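Local coordinates for protein activating signal cointegrator 1 complex subunit 2 (Homo sapiens, PDB 6YXQ) that binds polyubiquitin chains and recruits the helicase ASCC3, together with ALKBH3, to sites of DNA alkylation damage, and also helps to rescue stalled ribosomes, at the interface of chains B and A. Coordinates in Å, arbitrary orientation; residue numbers count along the deposited sequence, not the author numbering. Chains: chain A, Activating signal cointegrator 1 complex subunit 2; chain B, Activating signal cointegrator 1 complex subunit 3.

The interface of chains B and A. Residues chain B 8-10; chain A 251-252, 255-256, 259.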
# COMPACT_ATOMS: atom_id res chain seq x y z
N PRO B 8 -15.32 -3.69 3.49
CA PRO B 8 -15.52 -2.38 4.13
C PRO B 8 -14.23 -1.89 4.78
O PRO B 8 -13.70 -2.52 5.70
CB PRO B 8 -16.60 -2.66 5.17
CG PRO B 8 -16.42 -4.10 5.50
CD PRO B 8 -16.00 -4.77 4.22
N ARG B 9 -13.72 -0.75 4.30
CA ARG B 9 -12.47 -0.19 4.78
C ARG B 9 -12.64 1.26 5.18
O ARG B 9 -13.35 2.03 4.52
CB ARG B 9 -11.36 -0.32 3.72
CG ARG B 9 -11.09 -1.76 3.29
CD ARG B 9 -9.69 -1.94 2.73
NE ARG B 9 -9.28 -3.34 2.74
CZ ARG B 9 -9.18 -4.10 1.66
NH1 ARG B 9 -8.79 -5.37 1.77
NH2 ARG B 9 -9.47 -3.60 0.47
N LEU B 10 -11.97 1.63 6.27
CA LEU B 10 -12.07 2.99 6.80
C LEU B 10 -11.65 4.02 5.77
O LEU B 10 -12.33 5.03 5.57
CB LEU B 10 -11.22 3.11 8.06
CG LEU B 10 -10.97 4.54 8.54
CD1 LEU B 10 -12.26 5.18 9.00
CD2 LEU B 10 -9.96 4.52 9.66
N LEU A 251 -15.88 -6.98 10.38
CA LEU A 251 -14.77 -6.78 9.45
C LEU A 251 -14.45 -5.30 9.28
O LEU A 251 -13.28 -4.90 9.31
CB LEU A 251 -15.10 -7.42 8.10
CG LEU A 251 -15.00 -8.94 7.95
CD1 LEU A 251 -15.55 -9.36 6.60
CD2 LEU A 251 -13.56 -9.41 8.11
N TYR A 252 -15.49 -4.49 9.11
CA TYR A 252 -15.34 -3.04 9.04
C TYR A 252 -14.71 -2.50 10.31
O TYR A 252 -13.78 -1.68 10.26
CB TYR A 252 -16.71 -2.42 8.79
CG TYR A 252 -16.72 -0.95 8.43
CD1 TYR A 252 -15.71 -0.39 7.65
CD2 TYR A 252 -17.75 -0.13 8.84
CE1 TYR A 252 -15.73 0.95 7.31
CE2 TYR A 252 -17.78 1.20 8.51
CZ TYR A 252 -16.77 1.74 7.75
OH TYR A 252 -16.83 3.07 7.43
N ASP A 255 -10.96 -3.57 10.47
CA ASP A 255 -10.16 -2.76 9.55
C ASP A 255 -9.97 -1.35 10.10
O ASP A 255 -8.86 -0.81 10.06
CB ASP A 255 -10.80 -2.71 8.17
CG ASP A 255 -10.05 -1.79 7.19
OD1 ASP A 255 -9.22 -2.30 6.42
OD2 ASP A 255 -10.30 -0.57 7.18
N THR A 256 -11.05 -0.77 10.63
CA THR A 256 -11.01 0.61 11.10
C THR A 256 -10.06 0.77 12.28
O THR A 256 -9.22 1.69 12.31
CB THR A 256 -12.42 1.06 11.48
OG1 THR A 256 -13.31 0.83 10.38
CG2 THR A 256 -12.42 2.54 11.84
N THR A 259 -6.37 0.17 11.20
CA THR A 259 -5.84 1.29 10.43
C THR A 259 -5.54 2.49 11.32
O THR A 259 -4.46 3.08 11.24
CB THR A 259 -6.81 1.67 9.32
OG1 THR A 259 -7.16 0.51 8.57
CG2 THR A 259 -6.17 2.69 8.40
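A:Asp255 points its carboxylate at B:Arg9 and B:Leu10 with CG anti to its own backbone N (chi1 176°), and A:Tyr252, one helical turn earlier, throws its ring toward B:Pro8 and B:Arg9 by a like torsion (chi1 -169°). The backbone N of B:Leu10 gives a nearly straight hydrogen bond of 2.9 Å to OD2 of A:Asp255, reaching this oxygen on its anti side and somewhat out of the carboxylate plane. The other oxygen, OD1, lies at the edge of the B:Arg9 guanidinium, 3.8 Å from NE, in a long salt bridge. The two planes are turned 50° apart, so the pairing is not the flat, two-pronged kind; CG and CD of the extended arginine chain run past OD1 before NE meets it. One carboxylate thus serves two successive residues of ASCC3, by backbone and by side chain.

To one side, CB of B:Pro8 packs 3.5 Å from the ring carbon CD1 of A:Tyr252, while CB and CG of the proline both touch CB of the tyrosine. The carbonyl carbon of B:Arg9 sits at the ring's edge, close to CE1. On the other side, both methyls of B:Leu10 meet the methyl of A:Thr256, with CD2 3.8 Å from CG2. The hydroxyl OG1 of A:Thr256 is turned back to its own helix and donates to the carbonyl O of A:Tyr252 (2.6 Å), which would hold the methyl toward the leucine. A:Thr259 OG1 bonds likewise to the carbonyl O of A:Asp255.

The site lies in the N-terminal part of ASCC2, on helix 243-266, whose residues 252, 255, 256 and 259 form one stripe. Alongside this stripe, in nearly the same direction as the helix, runs the N-terminal segment of ASCC3, within the region required for binding ASCC2, just where its loop enters helix 10-18; the bonded amide of B:Leu10 belongs to that helix's first turn.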